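Local coordinates for flagellar brake protein YcgR (Klebsiella pneumoniae, PDB 5KEC), which binds the second messenger c-di-GMP and, as the transcriptional activator MrkH, probably switches on type 3 fimbrial genes during biofilm formation, at residues Y14-I19 against S99-L104; E29-F34 against L68-S73; G62-F67 against N79-K84; K75-A80 against Q105-R110. All blocks are in the same frame, centred on the assembly; numbering follows the deposited sequence.

Contact 1: Y14-I19 against S99-L104; sequences YEIIAI and SLPECL
Ile16, on helix 13-25, packs against residues 101-104 and touches all four of them. From its CB the two branches part. CG1 lies anti to the carbonyl carbon (chi1 -75°) and meets Leu104, coming within 3.6 Å of Leu104 CD1 as the two side chains cross obliquely. CG2, anti to the backbone N, turns instead to Pro101, where Ile16 CG2 is 3.6 Å from Pro101 O and 4.2 Å from Pro101 CG; here the isoleucine and the proline ring slide past each other in opposite directions. At the tip, Ile16 CD1 rests among backbone atoms, 3.8 Å from Glu102 O and slightly closer to Pro101 O. Two further pairs flank Ile16. Ile17 CG1 packs 3.6 Å from Leu100 CD1, the side chains crossing at about a right angle, while Ile19 CD1 meets Leu104 CD1 tip to tip at 4.1 Å. No hydrogen bond spans the two segments; contact is by van der Waals packing of aliphatic groups on side chains and backbone. Phe20, one turn further along the same helix, also touches Leu100, Pro101 and Leu104. Pro101 and Leu104 pack in turn on Phe78, and Leu104 pairs through its backbone with Lys10 of strand 9-10; the connection between strands 94-99 and 104-107 thus packs helix 13-25 against the edge of the sheet, beside strand 74-87.

Contact 2: E29-F34 against L68-S73; sequences EIEIFF and LLHSDS
His70 NE2 donates a hydrogen bond to Glu31 OE1 at 2.8 Å, tying two neighbouring antiparallel strands together on the face that bears Glu31 and Leu68. The oxygen lies nearly in the ring plane but is met on its anti side, 23° out of the carboxylate plane, with an N-H...O angle of 139°. Alongside runs the backbone ladder, in which Glu31 pairs with Leu68: Glu31 N donates to Leu68 O (2.6 Å) and, on a more bent path, Leu68 N to Glu31 O (2.8 Å). His70 N donates to Glu29 O (2.9 Å), and Ile30 CA adds a C-H...O contact to Leu68 O. The second carboxylate oxygen, Glu31 OE2, is taken by Ser38 OG and by a salt bridge to Arg110, and His70 ND1 is hydrogen-bonded to Lys75 NZ. On the opposite face, Leu69 CD2 packs against Ile30 CB at 3.6 Å. With NE2 donating and ND1 facing an ammonium group, His70 is probably neutral; Glu31 is probably ionised, given the Arg110 salt bridge and two hydrogen-bond donors. The two ring-nitrogen bonds are consistent with the imidazole of this c-di-GMP-binding residue being held in one orientation in the ligand-free chain.

Contact 3: G62-F67 against N79-K84; sequences GHKIRF and NAALTK
The Phe67 ring meets Ala80 in two ways: Ala80 CB approaches Phe67 CE2 obliquely at 3.9 Å, and Ala80 O lies at the ring edge, in its plane. Beyond the two segments Phe78 brings a nearly parallel ring against Phe67, and Phe51 and Phe98 each form an edge-to-face pair with it. Two other flat groups, the Arg66 guanidinium and the Asn79 amide, stand 77° apart and meet through the aliphatic part of the arginine, with Asn79 OD1 3.2 Å from Arg66 CG and 3.5 Å from Arg66 CD. Asn79 CG is anti to the carbonyl carbon (chi1 -64°), and the amide reaches from there across to the arginine. These are residues of the antiparallel beta hairpin formed by strands 64-71 and 74-87, in the MrkH/YcgR-like N-terminal domain. Ile65 and Ala80 form a hydrogen-bonded pair of it: Ile65 N donates to Ala80 O at 2.8 Å, and Ala80 N returns a bond to Ile65 O at 3.0 Å. Next to it, Asn79 CA gives a C-H...O contact to Ile65 O. Lys64, bent at chi2, lays CD against the Ala80-Ala81 peptide, 3.5 Å from Ala81 N. Further along, Thr83 and Lys84 both face Ala97 in a classic beta bulge. Arg66 NH2 reaches Arg111 O in a weak hydrogen bond, and Ile65 packs against Ile32 of strand 29-34.

Contact 4: K75-A80 against Q105-R110; sequences KIEFNA and QVVQRR
Val107, paired with Lys75 across two antiparallel strands, also meets the Glu77 carboxylate diagonally on the same face. Val107 N donates to Lys75 O at 2.7 Å, whereas the return bond from Lys75 N to Val107 O is strongly bent and weak. At the next hydrogen-bonded pair, Glu77 N meets Gln105 O at 2.9 Å and Gln105 N meets Glu77 O at 3.0 Å. Glu77 CG stands between the backbone N and the carbonyl carbon (chi1 69°), and the extended side chain crosses Val107 at about a right angle. Glu77 OE1 comes tightly against the valine methyls, 3.1 Å from Val107 CG2 and 3.5 Å from Val107 CG1. Gln105 runs beside Glu77, pointing the same way, its amide turned only 19° from the carboxylate. Lys75 CB packs 3.8 Å from Val107 CG2, and on the other face Ile76 CG1 loosely meets Val106 CG2. In the second shell, Arg111 forms a salt bridge with Glu77 OE2, and His70 is the partner of Lys75 NZ. Past strand 104-107 the chain enters the run of arginines that binds c-di-GMP, where Arg110 is salt-bridged to Asp112. Lys75 NZ lies 6.5 Å from Arg110 NH1, a like-charged approach that Asp112 and Glu31, both partners of Arg110, may partly offset. These salt bridges may restrain, in the unliganded state, arginines that bind c-di-GMP; their charge is consistent with an anionic ligand.

Overall arrangement
Contacts 2, 3 and 4 lie on one antiparallel sheet of the N-terminal domain: contacts 2 and 3 both use strand 64-71, and contacts 3 and 4 share Asn79 and Ala80. The centres of contacts 2 and 4 are about 8 Å apart, and charged groups link them, with Glu31 OE2 2.7 Å from Arg110 NH2 and His70 ND1 2.9 Å from Lys75 NZ. Here lie the c-di-GMP-binding His70, Arg109 and Arg110, with no ligand bound. In contact 3 the Arg66 side chain is about 4 Å from that of Arg111. Contact 1 touches contact 3 (Ser99 N to Ala81 O, 3.0 Å) and contact 4 (Leu104 CD2 to Phe78 CB, 3.5 Å), but its side chains stay about 11-12 Å from those of Arg111 and His70.

Contact 1: Y14-I19 against S99-L104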
loop_
_atom_site.group_PDB
_atom_site.type_symbol
_atom_site.label_atom_id
_atom_site.label_comp_id
_atom_site.label_asym_id
_atom_site.label_seq_id
_atom_site.Cartn_x
_atom_site.Cartn_y
_atom_site.Cartn_z
ATOM N N TYR B 14 8.764 -24.970 0.926
ATOM C CA TYR B 14 10.010 -25.409 0.308
ATOM C C TYR B 14 10.241 -24.717 -1.031
ATOM O O TYR B 14 11.358 -24.293 -1.334
ATOM C CB TYR B 14 10.037 -26.931 0.150
ATOM C CG TYR B 14 9.861 -27.668 1.456
ATOM C CD1 TYR B 14 10.922 -27.823 2.336
ATOM C CD2 TYR B 14 8.626 -28.199 1.817
ATOM C CE1 TYR B 14 10.765 -28.494 3.537
ATOM C CE2 TYR B 14 8.459 -28.872 3.016
ATOM C CZ TYR B 14 9.531 -29.016 3.871
ATOM O OH TYR B 14 9.367 -29.683 5.065
ATOM N N GLU B 15 9.192 -24.605 -1.837
ATOM C CA GLU B 15 9.321 -23.899 -3.103
ATOM C C GLU B 15 9.656 -22.428 -2.849
ATOM O O GLU B 15 10.512 -21.858 -3.518
ATOM C CB GLU B 15 8.045 -24.014 -3.933
ATOM C CG GLU B 15 8.206 -23.474 -5.347
ATOM C CD GLU B 15 6.930 -23.557 -6.159
ATOM O OE1 GLU B 15 5.891 -23.951 -5.587
ATOM O OE2 GLU B 15 6.968 -23.227 -7.368
ATOM N N ILE B 16 8.994 -21.821 -1.867
ATOM C CA ILE B 16 9.209 -20.401 -1.583
ATOM C C ILE B 16 10.651 -20.133 -1.163
ATOM O O ILE B 16 11.286 -19.187 -1.653
ATOM C CB ILE B 16 8.235 -19.869 -0.518
ATOM C CG1 ILE B 16 6.841 -19.693 -1.124
ATOM C CG2 ILE B 16 8.734 -18.539 0.041
ATOM C CD1 ILE B 16 5.717 -19.735 -0.078
ATOM N N ILE B 17 11.165 -20.966 -0.263
ATOM C CA ILE B 17 12.561 -20.859 0.143
ATOM C C ILE B 17 13.456 -21.024 -1.080
ATOM O O ILE B 17 14.347 -20.211 -1.315
ATOM C CB ILE B 17 12.930 -21.896 1.221
ATOM C CG1 ILE B 17 12.161 -21.613 2.507
ATOM C CG2 ILE B 17 14.421 -21.867 1.502
ATOM C CD1 ILE B 17 12.386 -22.653 3.608
ATOM N N ALA B 18 13.199 -22.070 -1.864
ATOM C CA ALA B 18 13.966 -22.339 -3.077
ATOM C C ALA B 18 13.968 -21.152 -4.040
ATOM O O ALA B 18 14.991 -20.853 -4.660
ATOM C CB ALA B 18 13.434 -23.582 -3.776
ATOM N N ILE B 19 12.820 -20.485 -4.170
ATOM C CA ILE B 19 12.707 -19.339 -5.070
ATOM C C ILE B 19 13.516 -18.150 -4.563
ATOM O O ILE B 19 14.203 -17.476 -5.342
ATOM C CB ILE B 19 11.238 -18.916 -5.289
ATOM C CG1 ILE B 19 10.545 -19.885 -6.252
ATOM C CG2 ILE B 19 11.163 -17.495 -5.834
ATOM C CD1 ILE B 19 9.020 -19.775 -6.242
ATOM N N SER B 99 10.179 -11.837 7.671
ATOM C CA SER B 99 9.764 -13.232 7.633
ATOM C C SER B 99 9.512 -13.625 6.188
ATOM O O SER B 99 8.987 -12.831 5.413
ATOM C CB SER B 99 8.494 -13.452 8.456
ATOM O OG SER B 99 8.794 -13.566 9.835
ATOM N N LEU B 100 9.893 -14.841 5.818
ATOM C CA LEU B 100 9.599 -15.316 4.476
ATOM C C LEU B 100 8.096 -15.285 4.279
ATOM O O LEU B 100 7.340 -15.608 5.193
ATOM C CB LEU B 100 10.142 -16.728 4.255
ATOM C CG LEU B 100 11.626 -16.845 3.890
ATOM C CD1 LEU B 100 12.048 -18.304 3.854
ATOM C CD2 LEU B 100 11.922 -16.165 2.550
ATOM N N PRO B 101 7.657 -14.876 3.087
ATOM C CA PRO B 101 6.224 -14.848 2.799
ATOM C C PRO B 101 5.687 -16.269 2.794
ATOM O O PRO B 101 6.434 -17.211 2.520
ATOM C CB PRO B 101 6.167 -14.259 1.388
ATOM C CG PRO B 101 7.487 -14.628 0.780
ATOM C CD PRO B 101 8.470 -14.536 1.905
ATOM N N GLU B 102 4.406 -16.419 3.098
ATOM C CA GLU B 102 3.788 -17.735 3.144
ATOM C C GLU B 102 2.968 -17.918 1.883
ATOM O O GLU B 102 2.422 -18.984 1.629
ATOM C CB GLU B 102 2.915 -17.866 4.392
ATOM C CG GLU B 102 3.703 -17.809 5.691
ATOM C CD GLU B 102 2.821 -17.578 6.903
ATOM O OE1 GLU B 102 1.887 -16.754 6.813
ATOM O OE2 GLU B 102 3.062 -18.226 7.945
ATOM N N CYS B 103 2.891 -16.858 1.093
ATOM C CA CYS B 103 2.217 -16.918 -0.192
ATOM C C CYS B 103 2.904 -16.009 -1.205
ATOM O O CYS B 103 3.245 -14.866 -0.903
ATOM C CB CYS B 103 0.744 -16.534 -0.049
ATOM S SG CYS B 103 -0.295 -17.119 -1.406
ATOM N N LEU B 104 3.117 -16.537 -2.404
ATOM C CA LEU B 104 3.679 -15.771 -3.500
ATOM C C LEU B 104 2.697 -15.797 -4.650
ATOM O O LEU B 104 2.052 -16.816 -4.900
ATOM C CB LEU B 104 4.999 -16.381 -3.977
ATOM C CG LEU B 104 6.181 -16.413 -3.011
ATOM C CD1 LEU B 104 7.343 -17.158 -3.641
ATOM C CD2 LEU B 104 6.583 -15.001 -2.638
#

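Contact 2: E29-F34 against L68-S73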
loop_
_atom_site.group_PDB
_atom_site.type_symbol
_atom_site.label_atom_id
_atom_site.label_comp_id
_atom_site.label_asym_id
_atom_site.label_seq_id
_atom_site.Cartn_x
_atom_site.Cartn_y
_atom_site.Cartn_z
ATOM N N GLU B 29 16.321 -7.916 -8.851
ATOM C CA GLU B 29 15.907 -6.677 -8.211
ATOM C C GLU B 29 14.688 -6.931 -7.339
ATOM O O GLU B 29 13.713 -7.537 -7.779
ATOM C CB GLU B 29 15.574 -5.603 -9.245
ATOM C CG GLU B 29 16.764 -5.118 -10.058
ATOM C CD GLU B 29 16.875 -5.802 -11.406
ATOM O OE1 GLU B 29 16.233 -6.862 -11.603
ATOM O OE2 GLU B 29 17.608 -5.273 -12.269
ATOM N N ILE B 30 14.744 -6.470 -6.101
ATOM C CA ILE B 30 13.571 -6.540 -5.243
ATOM C C ILE B 30 13.057 -5.123 -5.026
ATOM O O ILE B 30 13.829 -4.211 -4.706
ATOM C CB ILE B 30 13.866 -7.292 -3.913
ATOM C CG1 ILE B 30 12.597 -7.431 -3.066
ATOM C CG2 ILE B 30 15.001 -6.633 -3.127
ATOM C CD1 ILE B 30 12.767 -8.369 -1.886
ATOM N N GLU B 31 11.765 -4.924 -5.261
ATOM C CA GLU B 31 11.155 -3.618 -5.049
ATOM C C GLU B 31 10.346 -3.601 -3.755
ATOM O O GLU B 31 9.476 -4.444 -3.550
ATOM C CB GLU B 31 10.265 -3.236 -6.228
ATOM C CG GLU B 31 9.816 -1.785 -6.204
ATOM C CD GLU B 31 9.280 -1.316 -7.545
ATOM O OE1 GLU B 31 9.109 -2.156 -8.454
ATOM O OE2 GLU B 31 9.039 -0.098 -7.691
ATOM N N ILE B 32 10.644 -2.635 -2.892
ATOM C CA ILE B 32 9.988 -2.508 -1.596
ATOM C C ILE B 32 9.121 -1.259 -1.582
ATOM O O ILE B 32 9.621 -0.155 -1.809
ATOM C CB ILE B 32 11.031 -2.365 -0.473
ATOM C CG1 ILE B 32 12.206 -3.319 -0.713
ATOM C CG2 ILE B 32 10.387 -2.568 0.894
ATOM C CD1 ILE B 32 13.349 -3.151 0.279
ATOM N N PHE B 33 7.828 -1.431 -1.321
ATOM C CA PHE B 33 6.906 -0.303 -1.258
ATOM C C PHE B 33 6.538 0.012 0.184
ATOM O O PHE B 33 6.228 -0.886 0.963
ATOM C CB PHE B 33 5.612 -0.605 -2.023
ATOM C CG PHE B 33 5.813 -0.887 -3.477
ATOM C CD1 PHE B 33 5.920 0.151 -4.390
ATOM C CD2 PHE B 33 5.877 -2.192 -3.940
ATOM C CE1 PHE B 33 6.098 -0.111 -5.736
ATOM C CE2 PHE B 33 6.057 -2.456 -5.289
ATOM C CZ PHE B 33 6.168 -1.414 -6.185
ATOM N N PHE B 34 6.579 1.289 0.539
ATOM C CA PHE B 34 5.982 1.743 1.791
ATOM C C PHE B 34 5.513 3.177 1.652
ATOM O O PHE B 34 6.279 4.052 1.247
ATOM C CB PHE B 34 6.940 1.586 2.979
ATOM C CG PHE B 34 8.364 1.937 2.667
ATOM C CD1 PHE B 34 8.875 3.178 3.001
ATOM C CD2 PHE B 34 9.196 1.022 2.051
ATOM C CE1 PHE B 34 10.182 3.500 2.718
ATOM C CE2 PHE B 34 10.505 1.339 1.767
ATOM C CZ PHE B 34 10.998 2.580 2.101
ATOM N N LEU B 68 8.019 -6.679 -4.516
ATOM C CA LEU B 68 7.978 -7.190 -5.869
ATOM C C LEU B 68 9.378 -7.679 -6.235
ATOM O O LEU B 68 10.331 -6.902 -6.259
ATOM C CB LEU B 68 7.530 -6.086 -6.822
ATOM C CG LEU B 68 6.697 -6.455 -8.045
ATOM C CD1 LEU B 68 5.486 -7.279 -7.641
ATOM C CD2 LEU B 68 6.265 -5.189 -8.766
ATOM N N LEU B 69 9.507 -8.975 -6.490
ATOM C CA LEU B 69 10.744 -9.515 -7.030
ATOM C C LEU B 69 10.634 -9.530 -8.538
ATOM O O LEU B 69 9.767 -10.207 -9.093
ATOM C CB LEU B 69 10.997 -10.930 -6.516
ATOM C CG LEU B 69 11.723 -11.041 -5.179
ATOM C CD1 LEU B 69 11.641 -12.472 -4.670
ATOM C CD2 LEU B 69 13.178 -10.587 -5.319
ATOM N N HIS B 70 11.502 -8.770 -9.201
ATOM C CA HIS B 70 11.446 -8.653 -10.650
ATOM C C HIS B 70 12.223 -9.791 -11.303
ATOM O O HIS B 70 13.288 -9.577 -11.881
ATOM C CB HIS B 70 11.973 -7.287 -11.104
ATOM C CG HIS B 70 11.178 -6.131 -10.579
ATOM N ND1 HIS B 70 10.146 -5.553 -11.289
ATOM C CD2 HIS B 70 11.259 -5.446 -9.413
ATOM C CE1 HIS B 70 9.628 -4.564 -10.585
ATOM N NE2 HIS B 70 10.285 -4.477 -9.442
ATOM N N SER B 71 11.677 -11.001 -11.203
ATOM C CA SER B 71 12.331 -12.191 -11.733
ATOM C C SER B 71 12.158 -12.312 -13.242
ATOM O O SER B 71 11.327 -11.626 -13.840
ATOM C CB SER B 71 11.787 -13.446 -11.053
ATOM O OG SER B 71 12.347 -14.615 -11.623
ATOM N N ASP B 72 12.956 -13.189 -13.845
ATOM C CA ASP B 72 12.883 -13.460 -15.276
ATOM C C ASP B 72 11.580 -14.169 -15.610
ATOM O O ASP B 72 11.086 -14.088 -16.736
ATOM C CB ASP B 72 14.057 -14.339 -15.709
ATOM C CG ASP B 72 15.396 -13.660 -15.526
ATOM O OD1 ASP B 72 15.475 -12.433 -15.742
ATOM O OD2 ASP B 72 16.371 -14.353 -15.166
ATOM N N SER B 73 11.032 -14.867 -14.620
ATOM C CA SER B 73 9.833 -15.672 -14.811
ATOM C C SER B 73 8.571 -14.825 -14.678
ATOM O O SER B 73 7.469 -15.285 -14.974
ATOM C CB SER B 73 9.808 -16.819 -13.802
ATOM O OG SER B 73 9.878 -16.329 -12.471
#

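Contact 3: G62-F67 against N79-K84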
loop_
_atom_site.group_PDB
_atom_site.type_symbol
_atom_site.label_atom_id
_atom_site.label_comp_id
_atom_site.label_asym_id
_atom_site.label_seq_id
_atom_site.Cartn_x
_atom_site.Cartn_y
_atom_site.Cartn_z
ATOM N N GLY B 62 6.032 -3.568 12.375
ATOM C CA GLY B 62 4.770 -4.078 12.879
ATOM C C GLY B 62 3.659 -3.999 11.851
ATOM O O GLY B 62 2.482 -3.883 12.195
ATOM N N HIS B 63 4.041 -4.065 10.580
ATOM C CA HIS B 63 3.092 -3.953 9.485
ATOM C C HIS B 63 3.604 -4.733 8.279
ATOM O O HIS B 63 4.804 -4.751 8.010
ATOM C CB HIS B 63 2.887 -2.478 9.125
ATOM C CG HIS B 63 1.884 -2.250 8.038
ATOM N ND1 HIS B 63 0.581 -2.688 8.123
ATOM C CD2 HIS B 63 1.994 -1.622 6.843
ATOM C CE1 HIS B 63 -0.070 -2.343 7.024
ATOM N NE2 HIS B 63 0.766 -1.697 6.232
ATOM N N LYS B 64 2.697 -5.395 7.570
ATOM C CA LYS B 64 3.061 -6.119 6.356
ATOM C C LYS B 64 3.505 -5.153 5.256
ATOM O O LYS B 64 2.807 -4.187 4.946
ATOM C CB LYS B 64 1.887 -6.972 5.864
ATOM C CG LYS B 64 1.685 -8.272 6.629
ATOM C CD LYS B 64 2.811 -9.255 6.361
ATOM C CE LYS B 64 2.484 -10.638 6.901
ATOM N NZ LYS B 64 1.284 -11.235 6.245
ATOM N N ILE B 65 4.669 -5.419 4.675
ATOM C CA ILE B 65 5.210 -4.574 3.617
ATOM C C ILE B 65 5.053 -5.243 2.250
ATOM O O ILE B 65 5.241 -6.451 2.116
ATOM C CB ILE B 65 6.701 -4.254 3.873
ATOM C CG1 ILE B 65 6.900 -3.738 5.301
ATOM C CG2 ILE B 65 7.220 -3.243 2.869
ATOM C CD1 ILE B 65 6.085 -2.501 5.621
ATOM N N ARG B 66 4.701 -4.456 1.239
ATOM C CA ARG B 66 4.561 -4.972 -0.120
ATOM C C ARG B 66 5.909 -5.083 -0.838
ATOM O O ARG B 66 6.703 -4.138 -0.846
ATOM C CB ARG B 66 3.603 -4.095 -0.932
ATOM C CG ARG B 66 2.187 -4.644 -1.025
ATOM C CD ARG B 66 2.070 -5.698 -2.120
ATOM N NE ARG B 66 1.441 -5.158 -3.323
ATOM C CZ ARG B 66 0.130 -4.998 -3.462
ATOM N NH1 ARG B 66 -0.684 -5.331 -2.469
ATOM N NH2 ARG B 66 -0.369 -4.501 -4.586
ATOM N N PHE B 67 6.157 -6.246 -1.437
ATOM C CA PHE B 67 7.371 -6.467 -2.211
ATOM C C PHE B 67 7.059 -6.917 -3.628
ATOM O O PHE B 67 5.993 -7.484 -3.899
ATOM C CB PHE B 67 8.243 -7.539 -1.564
ATOM C CG PHE B 67 8.800 -7.151 -0.230
ATOM C CD1 PHE B 67 10.101 -6.690 -0.118
ATOM C CD2 PHE B 67 8.030 -7.262 0.916
ATOM C CE1 PHE B 67 10.619 -6.339 1.119
ATOM C CE2 PHE B 67 8.544 -6.912 2.140
ATOM C CZ PHE B 67 9.839 -6.447 2.239
ATOM N N ASN B 79 3.726 -10.121 0.476
ATOM C CA ASN B 79 3.818 -9.220 1.607
ATOM C C ASN B 79 4.644 -9.903 2.670
ATOM O O ASN B 79 4.665 -11.128 2.743
ATOM C CB ASN B 79 2.429 -8.890 2.148
ATOM C CG ASN B 79 1.582 -8.131 1.147
ATOM O OD1 ASN B 79 1.599 -6.901 1.109
ATOM N ND2 ASN B 79 0.836 -8.863 0.325
ATOM N N ALA B 80 5.335 -9.121 3.489
ATOM C CA ALA B 80 6.141 -9.690 4.552
ATOM C C ALA B 80 6.328 -8.681 5.667
ATOM O O ALA B 80 6.471 -7.482 5.426
ATOM C CB ALA B 80 7.494 -10.167 4.018
ATOM N N ALA B 81 6.318 -9.176 6.894
ATOM C CA ALA B 81 6.486 -8.320 8.053
ATOM C C ALA B 81 7.945 -8.301 8.490
ATOM O O ALA B 81 8.662 -9.296 8.364
ATOM C CB ALA B 81 5.589 -8.792 9.198
ATOM N N LEU B 82 8.369 -7.155 9.004
ATOM C CA LEU B 82 9.720 -6.973 9.504
ATOM C C LEU B 82 9.840 -7.661 10.856
ATOM O O LEU B 82 8.974 -7.501 11.717
ATOM C CB LEU B 82 10.008 -5.476 9.630
ATOM C CG LEU B 82 11.408 -4.941 9.919
ATOM C CD1 LEU B 82 11.425 -3.448 9.639
ATOM C CD2 LEU B 82 11.834 -5.221 11.351
ATOM N N THR B 83 10.904 -8.433 11.039
ATOM C CA THR B 83 11.118 -9.146 12.294
ATOM C C THR B 83 12.278 -8.550 13.090
ATOM O O THR B 83 12.205 -8.433 14.313
ATOM C CB THR B 83 11.392 -10.643 12.059
ATOM O OG1 THR B 83 12.624 -10.800 11.344
ATOM C CG2 THR B 83 10.259 -11.274 11.262
ATOM N N LYS B 84 13.345 -8.178 12.389
ATOM C CA LYS B 84 14.545 -7.645 13.028
ATOM C C LYS B 84 15.095 -6.474 12.232
ATOM O O LYS B 84 14.827 -6.344 11.035
ATOM C CB LYS B 84 15.628 -8.722 13.117
ATOM C CG LYS B 84 15.159 -10.057 13.660
ATOM C CD LYS B 84 16.157 -11.159 13.332
ATOM C CE LYS B 84 15.630 -12.523 13.747
ATOM N NZ LYS B 84 16.499 -13.620 13.245
#

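Contact 4: K75-A80 against Q105-R110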
loop_
_atom_site.group_PDB
_atom_site.type_symbol
_atom_site.label_atom_id
_atom_site.label_comp_id
_atom_site.label_asym_id
_atom_site.label_seq_id
_atom_site.Cartn_x
_atom_site.Cartn_y
_atom_site.Cartn_z
ATOM N N LYS B 75 6.967 -10.970 -12.438
ATOM C CA LYS B 75 6.993 -10.295 -11.152
ATOM C C LYS B 75 6.428 -11.229 -10.086
ATOM O O LYS B 75 5.341 -11.788 -10.251
ATOM C CB LYS B 75 6.174 -9.002 -11.199
ATOM C CG LYS B 75 6.436 -8.111 -12.413
ATOM C CD LYS B 75 7.872 -7.624 -12.456
ATOM C CE LYS B 75 8.127 -6.758 -13.684
ATOM N NZ LYS B 75 9.587 -6.539 -13.911
ATOM N N ILE B 76 7.170 -11.412 -9.001
ATOM C CA ILE B 76 6.678 -12.200 -7.879
ATOM C C ILE B 76 6.278 -11.259 -6.757
ATOM O O ILE B 76 7.136 -10.660 -6.104
ATOM C CB ILE B 76 7.752 -13.172 -7.355
ATOM C CG1 ILE B 76 8.390 -13.940 -8.515
ATOM C CG2 ILE B 76 7.152 -14.118 -6.326
ATOM C CD1 ILE B 76 9.566 -14.795 -8.104
ATOM N N GLU B 77 4.976 -11.114 -6.536
ATOM C CA GLU B 77 4.523 -10.221 -5.481
ATOM C C GLU B 77 4.142 -10.953 -4.197
ATOM O O GLU B 77 3.638 -12.082 -4.217
ATOM C CB GLU B 77 3.389 -9.313 -5.962
ATOM C CG GLU B 77 2.070 -10.000 -6.230
ATOM C CD GLU B 77 1.028 -9.022 -6.741
ATOM O OE1 GLU B 77 1.145 -8.589 -7.907
ATOM O OE2 GLU B 77 0.107 -8.672 -5.972
ATOM N N PHE B 78 4.408 -10.300 -3.077
ATOM C CA PHE B 78 4.138 -10.882 -1.779
ATOM C C PHE B 78 4.192 -9.793 -0.722
ATOM O O PHE B 78 4.632 -8.676 -0.991
ATOM C CB PHE B 78 5.158 -11.980 -1.466
ATOM C CG PHE B 78 6.577 -11.501 -1.437
ATOM C CD1 PHE B 78 7.189 -11.179 -0.238
ATOM C CD2 PHE B 78 7.301 -11.363 -2.616
ATOM C CE1 PHE B 78 8.504 -10.737 -0.209
ATOM C CE2 PHE B 78 8.615 -10.923 -2.595
ATOM C CZ PHE B 78 9.215 -10.612 -1.388
ATOM N N ASN B 79 3.726 -10.121 0.476
ATOM C CA ASN B 79 3.818 -9.220 1.607
ATOM C C ASN B 79 4.644 -9.903 2.670
ATOM O O ASN B 79 4.665 -11.128 2.743
ATOM C CB ASN B 79 2.429 -8.890 2.148
ATOM C CG ASN B 79 1.582 -8.131 1.147
ATOM O OD1 ASN B 79 1.599 -6.901 1.109
ATOM N ND2 ASN B 79 0.836 -8.863 0.325
ATOM N N ALA B 80 5.335 -9.121 3.489
ATOM C CA ALA B 80 6.141 -9.690 4.552
ATOM C C ALA B 80 6.328 -8.681 5.667
ATOM O O ALA B 80 6.471 -7.482 5.426
ATOM C CB ALA B 80 7.494 -10.167 4.018
ATOM N N GLN B 105 2.584 -14.674 -5.347
ATOM C CA GLN B 105 1.803 -14.635 -6.572
ATOM C C GLN B 105 2.642 -14.104 -7.731
ATOM O O GLN B 105 3.124 -12.974 -7.703
ATOM C CB GLN B 105 0.536 -13.804 -6.390
ATOM C CG GLN B 105 -0.275 -13.655 -7.662
ATOM C CD GLN B 105 -1.660 -13.111 -7.399
ATOM O OE1 GLN B 105 -2.343 -13.547 -6.474
ATOM N NE2 GLN B 105 -2.083 -12.147 -8.209
ATOM N N VAL B 106 2.824 -14.939 -8.746
ATOM C CA VAL B 106 3.563 -14.540 -9.925
ATOM C C VAL B 106 2.631 -13.800 -10.867
ATOM O O VAL B 106 1.681 -14.375 -11.399
ATOM C CB VAL B 106 4.170 -15.747 -10.649
ATOM C CG1 VAL B 106 4.972 -15.288 -11.858
ATOM C CG2 VAL B 106 5.044 -16.542 -9.697
ATOM N N VAL B 107 2.900 -12.515 -11.052
ATOM C CA VAL B 107 2.112 -11.686 -11.945
ATOM C C VAL B 107 2.997 -11.157 -13.064
ATOM O O VAL B 107 4.204 -10.993 -12.894
ATOM C CB VAL B 107 1.480 -10.504 -11.196
ATOM C CG1 VAL B 107 0.383 -10.992 -10.268
ATOM C CG2 VAL B 107 2.546 -9.744 -10.415
ATOM N N GLN B 108 2.393 -10.908 -14.217
ATOM C CA GLN B 108 3.119 -10.340 -15.342
ATOM C C GLN B 108 2.929 -8.831 -15.335
ATOM O O GLN B 108 3.658 -8.088 -15.990
ATOM C CB GLN B 108 2.627 -10.963 -16.649
ATOM C CG GLN B 108 1.158 -11.358 -16.615
ATOM C CD GLN B 108 0.829 -12.487 -17.570
ATOM O OE1 GLN B 108 1.720 -13.173 -18.075
ATOM N NE2 GLN B 108 -0.459 -12.691 -17.821
ATOM N N ARG B 109 1.949 -8.390 -14.556
ATOM C CA ARG B 109 1.600 -6.981 -14.462
ATOM C C ARG B 109 2.188 -6.338 -13.207
ATOM O O ARG B 109 2.213 -6.945 -12.133
ATOM C CB ARG B 109 0.078 -6.825 -14.468
ATOM C CG ARG B 109 -0.412 -5.418 -14.198
ATOM C CD ARG B 109 -1.913 -5.410 -13.958
ATOM N NE ARG B 109 -2.379 -4.117 -13.470
ATOM C CZ ARG B 109 -3.425 -3.959 -12.668
ATOM N NH1 ARG B 109 -4.112 -5.018 -12.256
ATOM N NH2 ARG B 109 -3.782 -2.745 -12.271
ATOM N N ARG B 110 2.661 -5.107 -13.354
ATOM C CA ARG B 110 3.170 -4.339 -12.230
ATOM C C ARG B 110 2.009 -3.679 -11.496
ATOM O O ARG B 110 1.377 -2.763 -12.020
ATOM C CB ARG B 110 4.145 -3.269 -12.723
ATOM C CG ARG B 110 4.610 -2.334 -11.632
ATOM C CD ARG B 110 5.210 -1.053 -12.192
ATOM N NE ARG B 110 5.607 -0.177 -11.099
ATOM C CZ ARG B 110 6.762 -0.284 -10.454
ATOM N NH1 ARG B 110 7.630 -1.222 -10.810
ATOM N NH2 ARG B 110 7.048 0.542 -9.458
#